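PDB 3UHF: glutamate racemase, which belongs to the Asp/Glu/hydantoin racemase family of two-sheet alpha/beta proteins and is modelled here with D-glutamic acid bound. Local coordinates for residues 79-82 with 83-86; 65-68 with 69-72; 120-123 with 124-128; 182-185 with 186-190. All blocks are in the same frame, centred on the assembly; numbering follows the deposited sequence. Where two conformers were deposited one is given.

Interaction 1 (79-82 with 83-86); sequences LDFF and EQFQ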
ATOM      1  N   LEU A  79       2.675   1.083  16.127  1.00 27.04           N
ATOM      2  CA  LEU A  79       3.895   1.835  16.398  1.00 26.82           C
ATOM      3  C   LEU A  79       4.550   1.323  17.688  1.00 31.70           C
ATOM      4  O   LEU A  79       5.760   1.094  17.725  1.00 32.73           O
ATOM      5  CB  LEU A  79       3.594   3.333  16.487  1.00 31.90           C
ATOM      6  CG  LEU A  79       4.795   4.254  16.702  1.00 34.84           C
ATOM      7  CD1 LEU A  79       5.836   4.028  15.618  1.00 37.90           C
ATOM      8  CD2 LEU A  79       4.354   5.705  16.739  1.00 31.28           C
ATOM      9  N   ASP A  80       3.747   1.117  18.728  1.00 37.91           N
ATOM     10  CA  ASP A  80       4.247   0.548  19.977  1.00 40.41           C
ATOM     11  C   ASP A  80       4.937  -0.794  19.747  1.00 40.48           C
ATOM     12  O   ASP A  80       6.008  -1.040  20.286  1.00 39.23           O
ATOM     13  CB  ASP A  80       3.116   0.356  20.985  1.00 49.16           C
ATOM     14  CG  ASP A  80       2.610   1.658  21.558  1.00 61.87           C
ATOM     15  OD1 ASP A  80       3.289   2.689  21.407  1.00 61.73           O
ATOM     16  OD2 ASP A  80       1.524   1.635  22.174  1.00 72.52           O
ATOM     17  N   PHE A  81       4.320  -1.654  18.941  1.00 35.29           N
ATOM     18  CA  PHE A  81       4.891  -2.961  18.631  1.00 35.61           C
ATOM     19  C   PHE A  81       6.277  -2.846  18.017  1.00 36.82           C
ATOM     20  O   PHE A  81       7.175  -3.624  18.336  1.00 38.09           O
ATOM     21  CB  PHE A  81       3.991  -3.751  17.675  1.00 35.56           C
ATOM     22  CG  PHE A  81       4.604  -5.038  17.202  1.00 36.95           C
ATOM     23  CD1 PHE A  81       4.552  -6.176  17.996  1.00 47.33           C
ATOM     24  CD2 PHE A  81       5.248  -5.109  15.975  1.00 38.14           C
ATOM     25  CE1 PHE A  81       5.127  -7.363  17.572  1.00 47.29           C
ATOM     26  CE2 PHE A  81       5.827  -6.291  15.546  1.00 40.18           C
ATOM     27  CZ  PHE A  81       5.767  -7.420  16.345  1.00 39.66           C
ATOM     28  N   PHE A  82       6.441  -1.870  17.130  1.00 36.51           N
ATOM     29  CA  PHE A  82       7.679  -1.706  16.383  1.00 34.89           C
ATOM     30  C   PHE A  82       8.822  -1.154  17.224  1.00 44.60           C
ATOM     31  O   PHE A  82       9.995  -1.322  16.881  1.00 42.36           O
ATOM     32  CB  PHE A  82       7.448  -0.791  15.181  1.00 33.50           C
ATOM     33  CG  PHE A  82       7.028  -1.519  13.947  1.00 31.83           C
ATOM     34  CD1 PHE A  82       5.720  -1.460  13.505  1.00 26.71           C
ATOM     35  CD2 PHE A  82       7.938  -2.283  13.237  1.00 33.06           C
ATOM     36  CE1 PHE A  82       5.330  -2.138  12.372  1.00 30.89           C
ATOM     37  CE2 PHE A  82       7.546  -2.960  12.098  1.00 32.47           C
ATOM     38  CZ  PHE A  82       6.244  -2.889  11.672  1.00 29.97           C
ATOM     39  N   GLU A  83       8.490  -0.495  18.325  1.00 48.37           N
ATOM     40  CA  GLU A  83       9.515   0.226  19.076  1.00 52.34           C
ATOM     41  C   GLU A  83      10.539  -0.706  19.727  1.00 52.16           C
ATOM     42  O   GLU A  83      11.592  -0.259  20.174  1.00 53.67           O
ATOM     43  CB  GLU A  83       8.894   1.192  20.092  1.00 55.16           C
ATOM     44  CG  GLU A  83       8.545   0.589  21.434  1.00 69.87           C
ATOM     45  CD  GLU A  83       8.010   1.628  22.406  1.00 82.11           C
ATOM     46  OE1 GLU A  83       7.588   2.710  21.941  1.00 83.88           O
ATOM     47  OE2 GLU A  83       8.016   1.369  23.630  1.00 86.71           O
ATOM     48  N   GLN A  84      10.241  -2.002  19.745  1.00 47.30           N
ATOM     49  CA  GLN A  84      11.164  -2.995  20.277  1.00 49.77           C
ATOM     50  C   GLN A  84      12.251  -3.373  19.267  1.00 51.80           C
ATOM     51  O   GLN A  84      13.196  -4.084  19.609  1.00 50.59           O
ATOM     52  CB  GLN A  84      10.401  -4.252  20.700  1.00 51.33           C
ATOM     53  CG  GLN A  84       9.806  -5.024  19.536  1.00 49.63           C
ATOM     54  CD  GLN A  84       8.930  -6.192  19.973  1.00 54.19           C
ATOM     55  OE1 GLN A  84       9.428  -7.215  20.449  1.00 55.92           O
ATOM     56  NE2 GLN A  84       7.619  -6.046  19.806  1.00 47.02           N
ATOM     57  N   PHE A  85      12.131  -2.890  18.033  1.00 46.11           N
ATOM     58  CA  PHE A  85      12.996  -3.364  16.948  1.00 47.20           C
ATOM     59  C   PHE A  85      14.145  -2.445  16.524  1.00 49.99           C
ATOM     60  O   PHE A  85      15.046  -2.881  15.807  1.00 56.04           O
ATOM     61  CB  PHE A  85      12.155  -3.740  15.722  1.00 44.21           C
ATOM     62  CG  PHE A  85      11.339  -4.984  15.912  1.00 43.28           C
ATOM     63  CD1 PHE A  85      11.946  -6.229  15.920  1.00 50.77           C
ATOM     64  CD2 PHE A  85       9.970  -4.912  16.093  1.00 39.50           C
ATOM     65  CE1 PHE A  85      11.202  -7.376  16.102  1.00 49.76           C
ATOM     66  CE2 PHE A  85       9.221  -6.058  16.273  1.00 41.25           C
ATOM     67  CZ  PHE A  85       9.840  -7.290  16.279  1.00 46.64           C
ATOM     68  N   GLN A  86      14.113  -1.189  16.959  1.00 49.09           N
ATOM     69  CA  GLN A  86      15.119  -0.202  16.548  1.00 52.39           C
ATOM     70  C   GLN A  86      15.204  -0.043  15.024  1.00 52.49           C
ATOM     71  O   GLN A  86      16.250  -0.282  14.426  1.00 54.08           O
ATOM     72  CB  GLN A  86      16.506  -0.544  17.115  1.00 57.17           C
ATOM     73  CG  GLN A  86      16.606  -0.503  18.635  1.00 64.69           C
ATOM     74  CD  GLN A  86      16.351  -1.854  19.281  1.00 68.09           C
ATOM     75  OE1 GLN A  86      16.895  -2.876  18.856  1.00 69.95           O
ATOM     76  NE2 GLN A  86      15.521  -1.864  20.317  1.00 66.52           N
TER
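Phe81 and Phe85 bring their rings together at a slant: the centroids lie 5.4 Å apart and the planes are turned by 56°, a pairing that is neither stacked nor edge-to-face. Contact is made through one corner of each ring, Phe81 CE2 standing 3.5 Å from Phe85 CE2, and on the Phe85 side the approach comes at the ring edge, near its plane. The Gln84 side chain lies against both rings, through NE2 on Phe81 and CG on Phe85. NE2 sits over one face of Phe81, displaced toward the rim and 3.6 Å from Phe81 CD1, while CG lies over a face of Phe85. The same NE2 donates to Phe81 O at 2.9 Å, in the carbonyl plane and on a lone pair, and the acceptor lies nearly in the plane of the Gln84 amide. A chi1 of 68°, with CG between the backbone N and the carbonyl carbon, directs the extended Gln84 chain back toward Phe81 O, and the bond there restrains the amide's rotation. The contact lies where helix 68-82 gives way to the loop before strand 89-92, through a type I beta turn from Phe82 to Phe85, closed by Phe85 N to Phe82 O at 2.9 Å. Glu83 N bonds to Asp80 O at 3.2 Å, and a weak bond links it to Leu79 O. Phe81 also stacks on Tyr55, and the Phe85 ring meets that of Tyr253, so the turn rests against strands 51-56 and 249-254 of the five-stranded parallel sheet. Asp80 OD1 and Glu83 OE1, two like charges on exposed residues, stand 4.3 Å apart.

Interaction 2 (65-68 with 69-72); sequences VKDK and DTII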
ATOM      1  N   VAL A  65     -13.293  -0.769   6.316  1.00 18.93           N
ATOM      2  CA  VAL A  65     -14.720  -0.552   6.548  1.00 19.24           C
ATOM      3  C   VAL A  65     -14.981   0.023   7.937  1.00 23.71           C
ATOM      4  O   VAL A  65     -16.126   0.120   8.366  1.00 25.26           O
ATOM      5  CB  VAL A  65     -15.537  -1.845   6.356  1.00 23.40           C
ATOM      6  CG1 VAL A  65     -15.541  -2.246   4.902  1.00 23.21           C
ATOM      7  CG2 VAL A  65     -14.980  -2.974   7.224  1.00 22.13           C
ATOM      8  N   LYS A  66     -13.917   0.416   8.631  1.00 20.02           N
ATOM      9  CA  LYS A  66     -14.056   0.917   9.991  1.00 21.89           C
ATOM     10  C   LYS A  66     -13.801   2.426  10.062  1.00 22.62           C
ATOM     11  O   LYS A  66     -13.528   3.051   9.047  1.00 23.81           O
ATOM     12  CB  LYS A  66     -13.155   0.117  10.933  1.00 20.07           C
ATOM     13  CG  LYS A  66     -13.617  -1.330  10.973  1.00 24.29           C
ATOM     14  CD  LYS A  66     -12.621  -2.296  11.564  1.00 22.90           C
ATOM     15  CE  LYS A  66     -13.236  -3.705  11.513  1.00 20.52           C
ATOM     16  NZ  LYS A  66     -12.215  -4.761  11.753  1.00 19.04           N
ATOM     17  N   ASP A  67     -13.918   3.001  11.252  1.00 26.25           N
ATOM     18  CA  ASP A  67     -13.935   4.457  11.399  1.00 24.23           C
ATOM     19  C   ASP A  67     -12.570   5.018  11.749  1.00 25.52           C
ATOM     20  O   ASP A  67     -11.712   4.298  12.252  1.00 21.80           O
ATOM     21  CB  ASP A  67     -14.913   4.858  12.493  1.00 25.91           C
ATOM     22  CG  ASP A  67     -14.513   4.306  13.841  1.00 29.90           C
ATOM     23  OD1 ASP A  67     -14.237   5.099  14.760  1.00 34.41           O
ATOM     24  OD2 ASP A  67     -14.464   3.066  13.977  1.00 36.16           O
ATOM     25  N   LYS A  68     -12.400   6.319  11.500  1.00 24.44           N
ATOM     26  CA  LYS A  68     -11.139   7.034  11.722  1.00 24.20           C
ATOM     27  C   LYS A  68     -10.503   6.790  13.095  1.00 25.08           C
ATOM     28  O   LYS A  68      -9.320   6.444  13.189  1.00 26.03           O
ATOM     29  CB  LYS A  68     -11.350   8.542  11.490  1.00 27.88           C
ATOM     30  CG  LYS A  68     -10.147   9.413  11.847  1.00 38.62           C
ATOM     31  CD  LYS A  68     -10.352  10.875  11.443  1.00 48.81           C
ATOM     32  CE  LYS A  68     -11.304  11.591  12.375  1.00 61.07           C
ATOM     33  NZ  LYS A  68     -10.701  11.828  13.723  1.00 72.49           N
ATOM     34  N   ASP A  69     -11.286   6.965  14.154  1.00 25.42           N
ATOM     35  CA  ASP A  69     -10.777   6.798  15.518  1.00 29.20           C
ATOM     36  C   ASP A  69     -10.194   5.407  15.773  1.00 28.01           C
ATOM     37  O   ASP A  69      -9.127   5.277  16.373  1.00 27.04           O
ATOM     38  CB  ASP A  69     -11.854   7.114  16.556  1.00 33.05           C
ATOM     39  CG  ASP A  69     -12.266   8.576  16.537  1.00 47.68           C
ATOM     40  OD1 ASP A  69     -11.512   9.411  15.976  1.00 45.37           O
ATOM     41  OD2 ASP A  69     -13.345   8.896  17.081  1.00 53.03           O
ATOM     42  N   THR A  70     -10.895   4.374  15.315  1.00 23.19           N
ATOM     43  CA  THR A  70     -10.425   3.001  15.455  1.00 22.47           C
ATOM     44  C   THR A  70      -9.124   2.764  14.678  1.00 22.23           C
ATOM     45  O   THR A  70      -8.173   2.171  15.196  1.00 25.62           O
ATOM     46  CB  THR A  70     -11.511   2.004  14.970  1.00 26.84           C
ATOM     47  OG1 THR A  70     -12.686   2.159  15.771  1.00 24.78           O
ATOM     48  CG2 THR A  70     -11.023   0.568  15.076  1.00 25.03           C
ATOM     49  N   ILE A  71      -9.098   3.222  13.431  1.00 22.89           N
ATOM     50  CA  ILE A  71      -7.924   3.083  12.575  1.00 22.36           C
ATOM     51  C   ILE A  71      -6.696   3.734  13.209  1.00 24.86           C
ATOM     52  O   ILE A  71      -5.620   3.139  13.268  1.00 22.37           O
ATOM     53  CB  ILE A  71      -8.184   3.686  11.182  1.00 20.02           C
ATOM     54  CG1 ILE A  71      -9.226   2.846  10.430  1.00 20.20           C
ATOM     55  CG2 ILE A  71      -6.880   3.771  10.367  1.00 18.44           C
ATOM     56  CD1 ILE A  71      -9.902   3.590   9.267  1.00 20.54           C
ATOM     57  N   ILE A  72      -6.867   4.952  13.704  1.00 23.77           N
ATOM     58  CA  ILE A  72      -5.755   5.657  14.330  1.00 25.53           C
ATOM     59  C   ILE A  72      -5.278   4.918  15.578  1.00 29.11           C
ATOM     60  O   ILE A  72      -4.080   4.707  15.774  1.00 25.14           O
ATOM     61  CB  ILE A  72      -6.133   7.102  14.659  1.00 25.13           C
ATOM     62  CG1 ILE A  72      -6.303   7.898  13.355  1.00 24.83           C
ATOM     63  CG2 ILE A  72      -5.068   7.739  15.555  1.00 32.47           C
ATOM     64  CD1 ILE A  72      -6.695   9.354  13.568  1.00 29.59           C
TER
HETATM   65  O   HOH W   1     -14.105   7.942  14.194  1.00 31.65           O
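The Asp67 side chain crosses that of Thr70 at about a right angle, OD2 taking a hydrogen bond from Thr70 OG1 at 2.7 Å. The hydroxyl arrives on the syn side of OD2, 26° out of the carboxylate plane. Asp67 occupies the N-cap position of helix 68-82: its CG lies between the backbone N and the carbonyl carbon (chi1 62°), which swings the carboxylate over the first turn, where OD1 accepts a weak, 3.5 Å capping bond from Thr70 N. A water bridges the same end, donating to Asp67 OD1 at 2.9 Å and accepting from Asp69 N at 3.0 Å. Behind the cap the helical bonds begin, Ile71 N to Asp67 O at 3.1 Å and Ile72 N to Lys68 O at 2.9 Å. Lys68 runs alongside Ile72, then bends at its last two torsions, and its NZ reaches Asp69 OD1 in a weak salt bridge of 3.4 Å. Ile71 packs on Thr96 and Tyr100 of helix 95-100, and Lys68 also touches Tyr100. Both Asp67 oxygens thus have donors at the helix start, where amide N-H groups and the helix dipole would be expected to favour the negative charge.

Interaction 3 (120-123 with 124-128); sequences GVEA and TIKAL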
ATOM      1  N   GLY A 120       1.775   7.541  -4.375  1.00 16.85           N
ATOM      2  CA  GLY A 120       0.884   7.145  -5.453  1.00 15.25           C
ATOM      3  C   GLY A 120       0.427   8.337  -6.287  1.00 20.02           C
ATOM      4  O   GLY A 120       0.314   8.261  -7.509  1.00 16.86           O
ATOM      5  N   VAL A 121       0.148   9.451  -5.626  1.00 16.89           N
ATOM      6  CA  VAL A 121      -0.180  10.678  -6.355  1.00 16.21           C
ATOM      7  C   VAL A 121       0.989  11.157  -7.225  1.00 18.79           C
ATOM      8  O   VAL A 121       0.808  11.490  -8.405  1.00 18.95           O
ATOM      9  CB  VAL A 121      -0.639  11.784  -5.387  1.00 18.71           C
ATOM     10  CG1 VAL A 121      -0.752  13.119  -6.112  1.00 21.42           C
ATOM     11  CG2 VAL A 121      -1.980  11.381  -4.757  1.00 18.03           C
ATOM     12  N   GLU A 122       2.184  11.188  -6.646  1.00 16.28           N
ATOM     13  CA  GLU A 122       3.384  11.557  -7.395  1.00 17.78           C
ATOM     14  C   GLU A 122       3.568  10.659  -8.626  1.00 19.18           C
ATOM     15  O   GLU A 122       3.866  11.145  -9.716  1.00 18.83           O
ATOM     16  CB  GLU A 122       4.633  11.478  -6.506  1.00 17.94           C
ATOM     17  CG  GLU A 122       5.937  11.541  -7.306  1.00 22.65           C
ATOM     18  CD  GLU A 122       7.178  11.449  -6.445  0.52 25.21           C
ATOM     19  OE1 GLU A 122       7.115  11.793  -5.242  1.00 26.72           O
ATOM     20  OE2 GLU A 122       8.222  11.032  -6.988  1.00 30.32           O
ATOM     21  N   ALA A 123       3.383   9.350  -8.448  1.00 18.80           N
ATOM     22  CA  ALA A 123       3.550   8.406  -9.554  1.00 19.89           C
ATOM     23  C   ALA A 123       2.528   8.643 -10.668  1.00 16.79           C
ATOM     24  O   ALA A 123       2.841   8.505 -11.864  1.00 17.76           O
ATOM     25  CB  ALA A 123       3.459   6.965  -9.042  1.00 18.74           C
ATOM     26  N   THR A 124       1.313   9.021 -10.277  1.00 15.89           N
ATOM     27  CA  THR A 124       0.247   9.303 -11.235  1.00 19.28           C
ATOM     28  C   THR A 124       0.569  10.544 -12.067  1.00 18.83           C
ATOM     29  O   THR A 124       0.399  10.548 -13.289  1.00 17.56           O
ATOM     30  CB  THR A 124      -1.117   9.495 -10.522  1.00 16.87           C
ATOM     31  OG1 THR A 124      -1.401   8.347  -9.715  1.00 18.31           O
ATOM     32  CG2 THR A 124      -2.254   9.689 -11.529  1.00 17.19           C
ATOM     33  N   ILE A 125       1.042  11.597 -11.405  1.00 17.36           N
ATOM     34  CA  ILE A 125       1.462  12.808 -12.107  1.00 16.15           C
ATOM     35  C   ILE A 125       2.623  12.534 -13.076  1.00 19.82           C
ATOM     36  O   ILE A 125       2.626  13.018 -14.210  1.00 21.08           O
ATOM     37  CB  ILE A 125       1.826  13.923 -11.107  1.00 17.51           C
ATOM     38  CG1 ILE A 125       0.561  14.364 -10.354  1.00 21.29           C
ATOM     39  CG2 ILE A 125       2.487  15.098 -11.828  1.00 19.24           C
ATOM     40  CD1 ILE A 125       0.826  15.345  -9.226  1.00 23.72           C
ATOM     41  N   LYS A 126       3.598  11.738 -12.652  1.00 18.34           N
ATOM     42  CA  LYS A 126       4.689  11.375 -13.554  1.00 20.57           C
ATOM     43  C   LYS A 126       4.192  10.585 -14.767  1.00 22.98           C
ATOM     44  O   LYS A 126       4.686  10.770 -15.879  1.00 21.88           O
ATOM     45  CB  LYS A 126       5.739  10.544 -12.836  1.00 21.67           C
ATOM     46  CG  LYS A 126       6.622  11.303 -11.851  1.00 20.64           C
ATOM     47  CD  LYS A 126       7.685  10.338 -11.325  1.00 26.29           C
ATOM     48  CE  LYS A 126       8.502  10.924 -10.190  1.00 29.87           C
ATOM     49  NZ  LYS A 126       9.210   9.829  -9.466  1.00 29.36           N
ATOM     50  N   ALA A 127       3.220   9.703 -14.543  1.00 21.45           N
ATOM     51  CA  ALA A 127       2.713   8.845 -15.605  1.00 21.87           C
ATOM     52  C   ALA A 127       1.868   9.626 -16.613  1.00 25.87           C
ATOM     53  O   ALA A 127       1.923   9.362 -17.812  1.00 24.71           O
ATOM     54  CB  ALA A 127       1.897   7.693 -15.014  1.00 20.57           C
ATOM     55  N   LEU A 128       1.081  10.581 -16.120  1.00 20.00           N
ATOM     56  CA  LEU A 128       0.171  11.347 -16.971  1.00 18.07           C
ATOM     57  C   LEU A 128       0.761  12.659 -17.483  1.00 21.68           C
ATOM     58  O   LEU A 128       0.599  12.993 -18.663  1.00 20.33           O
ATOM     59  CB  LEU A 128      -1.127  11.657 -16.220  1.00 18.62           C
ATOM     60  CG  LEU A 128      -1.996  10.471 -15.805  1.00 19.27           C
ATOM     61  CD1 LEU A 128      -3.239  10.997 -15.098  1.00 22.99           C
ATOM     62  CD2 LEU A 128      -2.366   9.655 -17.033  1.00 22.89           C
TER
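Helix 117-128 carries this contact over its last two turns, where contacts between residues four apart add to the backbone bonding. Gly120 O is gripped twice by Thr124: OG1 donates at 2.8 Å and the backbone N at 3.0 Å, and the two donors reach the oxygen from opposite faces of its carbonyl plane. The hydroxyl can do so because OG1 is turned beside its own backbone N (chi1 -55°), pointing back along the helix; the buried Thr124 thereby satisfies its polar group within the helix. On the more exposed flank, Glu122 and Lys126 lie side by side and point the same way, ending in a salt bridge of 2.9 Å between Glu122 OE2 and Lys126 NZ. Lys126 NZ uses the anti lone pair of OE2, the one away from the other oxygen, and its CE also passes 3.2 Å from Glu122 OE2. Val121 CG1 and Ile125 CD1 make a looser apolar contact at 4.1 Å. The charged pair extends into a network with helix 227-238: Lys126 NZ also forms a salt bridge with Glu237, its strongest polar partner, and Glu122 OE1 one with Arg238. Thr124 rests on strands 199-202 and 223-226, Ala123 and Ala127 touch Ile225 of the latter, and Val121 packs on helix 148-155, placing helix 117-128 against the four-stranded parallel sheet with helices 148-155 and 227-238 as neighbours.

Interaction 4 (182-185 with 186-190); sequences FLQS and AMEYY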
ATOM      1  N   PHE A 182     -16.909 -14.424 -11.726  1.00 24.23           N
ATOM      2  CA  PHE A 182     -17.370 -13.774 -10.507  1.00 26.26           C
ATOM      3  C   PHE A 182     -16.644 -12.437 -10.365  1.00 24.17           C
ATOM      4  O   PHE A 182     -17.254 -11.410 -10.091  1.00 25.08           O
ATOM      5  CB  PHE A 182     -17.117 -14.683  -9.297  1.00 26.62           C
ATOM      6  CG  PHE A 182     -17.683 -14.166  -7.995  1.00 26.71           C
ATOM      7  CD1 PHE A 182     -18.678 -13.199  -7.971  1.00 30.61           C
ATOM      8  CD2 PHE A 182     -17.206 -14.654  -6.791  1.00 24.05           C
ATOM      9  CE1 PHE A 182     -19.190 -12.731  -6.764  1.00 27.39           C
ATOM     10  CE2 PHE A 182     -17.719 -14.196  -5.573  1.00 27.00           C
ATOM     11  CZ  PHE A 182     -18.710 -13.235  -5.565  1.00 25.15           C
ATOM     12  N   LEU A 183     -15.337 -12.434 -10.588  1.00 19.48           N
ATOM     13  CA  LEU A 183     -14.617 -11.162 -10.552  1.00 22.19           C
ATOM     14  C   LEU A 183     -15.101 -10.208 -11.657  1.00 21.68           C
ATOM     15  O   LEU A 183     -15.211  -8.999 -11.444  1.00 21.05           O
ATOM     16  CB  LEU A 183     -13.108 -11.384 -10.634  1.00 23.54           C
ATOM     17  CG  LEU A 183     -12.268 -10.106 -10.531  1.00 24.15           C
ATOM     18  CD1 LEU A 183     -12.330  -9.533  -9.105  1.00 21.80           C
ATOM     19  CD2 LEU A 183     -10.842 -10.401 -10.926  1.00 21.40           C
ATOM     20  N   GLN A 184     -15.395 -10.743 -12.837  1.00 23.99           N
ATOM     21  CA  GLN A 184     -15.912  -9.909 -13.919  1.00 24.46           C
ATOM     22  C   GLN A 184     -17.199  -9.229 -13.466  1.00 24.55           C
ATOM     23  O   GLN A 184     -17.429  -8.058 -13.758  1.00 22.17           O
ATOM     24  CB  GLN A 184     -16.183 -10.747 -15.170  1.00 23.34           C
ATOM     25  CG  GLN A 184     -16.908  -9.992 -16.282  1.00 29.67           C
ATOM     26  CD  GLN A 184     -16.020  -8.955 -16.958  1.00 33.59           C
ATOM     27  OE1 GLN A 184     -14.790  -9.024 -16.879  1.00 34.40           O
ATOM     28  NE2 GLN A 184     -16.641  -7.984 -17.621  1.00 29.51           N
ATOM     29  N   SER A 185     -18.040  -9.968 -12.746  0.61 21.83           N
ATOM     30  CA  SER A 185     -19.304  -9.413 -12.265  0.61 22.15           C
ATOM     31  C   SER A 185     -19.096  -8.303 -11.232  0.61 18.59           C
ATOM     32  O   SER A 185     -19.849  -7.327 -11.197  0.61 20.81           O
ATOM     33  CB  SER A 185     -20.187 -10.520 -11.688  0.61 24.32           C
ATOM     34  OG  SER A 185     -20.537 -11.456 -12.694  0.61 24.93           O
ATOM     35  N   ALA A 186     -18.079  -8.451 -10.391  1.00 19.64           N
ATOM     36  CA  ALA A 186     -17.749  -7.414  -9.415  1.00 20.67           C
ATOM     37  C   ALA A 186     -17.272  -6.147 -10.129  1.00 22.08           C
ATOM     38  O   ALA A 186     -17.638  -5.028  -9.770  1.00 20.84           O
ATOM     39  CB  ALA A 186     -16.671  -7.900  -8.483  1.00 20.53           C
ATOM     40  N   MET A 187     -16.437  -6.336 -11.137  1.00 18.11           N
ATOM     41  CA  MET A 187     -15.945  -5.199 -11.906  1.00 21.74           C
ATOM     42  C   MET A 187     -17.097  -4.484 -12.609  1.00 22.30           C
ATOM     43  O   MET A 187     -17.156  -3.244 -12.616  1.00 24.12           O
ATOM     44  CB  MET A 187     -14.857  -5.635 -12.882  1.00 21.61           C
ATOM     45  CG  MET A 187     -13.589  -6.046 -12.166  1.00 24.19           C
ATOM     46  SD  MET A 187     -12.158  -6.281 -13.258  1.00 24.03           S
ATOM     47  CE  MET A 187     -12.721  -7.673 -14.240  1.00 31.74           C
ATOM     48  N   GLU A 188     -18.031  -5.251 -13.164  1.00 24.94           N
ATOM     49  CA  GLU A 188     -19.180  -4.654 -13.831  1.00 23.71           C
ATOM     50  C   GLU A 188     -20.043  -3.908 -12.829  1.00 28.27           C
ATOM     51  O   GLU A 188     -20.577  -2.837 -13.129  1.00 28.05           O
ATOM     52  CB  GLU A 188     -19.986  -5.703 -14.598  1.00 26.33           C
ATOM     53  CG  GLU A 188     -19.233  -6.250 -15.801  1.00 35.32           C
ATOM     54  CD  GLU A 188     -19.943  -7.402 -16.492  1.00 45.80           C
ATOM     55  OE1 GLU A 188     -20.977  -7.890 -15.973  1.00 50.81           O
ATOM     56  OE2 GLU A 188     -19.453  -7.827 -17.561  1.00 41.63           O
ATOM     57  N   TYR A 189     -20.149  -4.464 -11.625  1.00 21.48           N
ATOM     58  CA  TYR A 189     -20.920  -3.840 -10.565  1.00 25.91           C
ATOM     59  C   TYR A 189     -20.346  -2.479 -10.192  1.00 20.71           C
ATOM     60  O   TYR A 189     -21.078  -1.489 -10.137  1.00 26.25           O
ATOM     61  CB  TYR A 189     -20.955  -4.750  -9.335  1.00 26.49           C
ATOM     62  CG  TYR A 189     -21.586  -4.136  -8.101  1.00 22.80           C
ATOM     63  CD1 TYR A 189     -22.966  -4.055  -7.966  1.00 30.42           C
ATOM     64  CD2 TYR A 189     -20.794  -3.669  -7.055  1.00 18.68           C
ATOM     65  CE1 TYR A 189     -23.545  -3.510  -6.830  1.00 31.05           C
ATOM     66  CE2 TYR A 189     -21.365  -3.121  -5.913  1.00 24.01           C
ATOM     67  CZ  TYR A 189     -22.740  -3.045  -5.808  1.00 29.91           C
ATOM     68  OH  TYR A 189     -23.311  -2.507  -4.678  1.00 28.07           O
ATOM     69  N   TYR A 190     -19.047  -2.423  -9.930  1.00 18.79           N
ATOM     70  CA  TYR A 190     -18.446  -1.165  -9.501  1.00 19.89           C
ATOM     71  C   TYR A 190     -18.268  -0.181 -10.652  1.00 25.87           C
ATOM     72  O   TYR A 190     -18.355   1.021 -10.451  1.00 23.53           O
ATOM     73  CB  TYR A 190     -17.096  -1.385  -8.813  1.00 19.81           C
ATOM     74  CG  TYR A 190     -17.226  -1.986  -7.434  1.00 18.01           C
ATOM     75  CD1 TYR A 190     -16.673  -3.222  -7.139  1.00 18.43           C
ATOM     76  CD2 TYR A 190     -17.937  -1.326  -6.445  1.00 18.53           C
ATOM     77  CE1 TYR A 190     -16.808  -3.778  -5.871  1.00 17.85           C
ATOM     78  CE2 TYR A 190     -18.082  -1.871  -5.174  1.00 22.88           C
ATOM     79  CZ  TYR A 190     -17.515  -3.093  -4.897  1.00 20.71           C
ATOM     80  OH  TYR A 190     -17.661  -3.630  -3.633  1.00 21.95           O
TER
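Gln184 NE2 donates to Glu188 OE2 at 2.8 Å in an almost straight bond, the N-H...O angle being 174°. The acceptor lies in the amide plane, but the donor comes to OE2 from above the carboxylate plane, and the two flat groups stand nearly perpendicular (87°). Gln184 sets this up by carrying CG anti to the backbone N (chi1 172°) and then bending at its second torsion, which brings the amide over to the extended Glu188 chain one helical turn on. Glu188 CG also lies 3.3 Å from Gln184 O, the carbonyl that accepts the backbone bond from Glu188 N at 2.9 Å, so side chain and backbone join the same two residues. Other backbone bonds, among them Met187 N to Leu183 O at 2.9 Å and Tyr189 N to Ser185 O at 2.9 Å, keep the same four-residue spacing.

Further round the helix, Met187 crosses Gln184 at about a right angle, and its terminal CE stands 3.6 Å from Gln184 OE1. The same methyl makes a looser contact with Leu183 CG at 4.5 Å, so the polar pair borders an apolar face. That face is buried between two helices: Leu183 and Ala186 pack on Met172 of helix 169-174, and Met187 touches Phe169 of that helix as well as Leu214 and Tyr217 of helix 211-218. Gln184 also touches Tyr217, so helix 181-191 is lodged against helices 169-174 and 211-218.

In the fold
Along the chain the order is interaction 2, interaction 1, interaction 3, interaction 4. Interactions 2 and 1 lie toward the two ends of helix 68-82, with centres about 21 Å apart; this helix lies between strands 51-56 and 89-92 in sequence, both in the five-stranded parallel sheet. Interaction 3 rests on the four-stranded sheet, and interaction 4 lies on helix 181-191, which precedes that sheet's strand 199-202. Interactions 1 and 4 are the farthest apart, about 40 Å between centres. None of the four touches another, so they are separate local elements of a two-sheet alpha/beta fold; interaction 2 approaches the bound D-glutamic acid, with the Lys66 side chain about 8 Å from it.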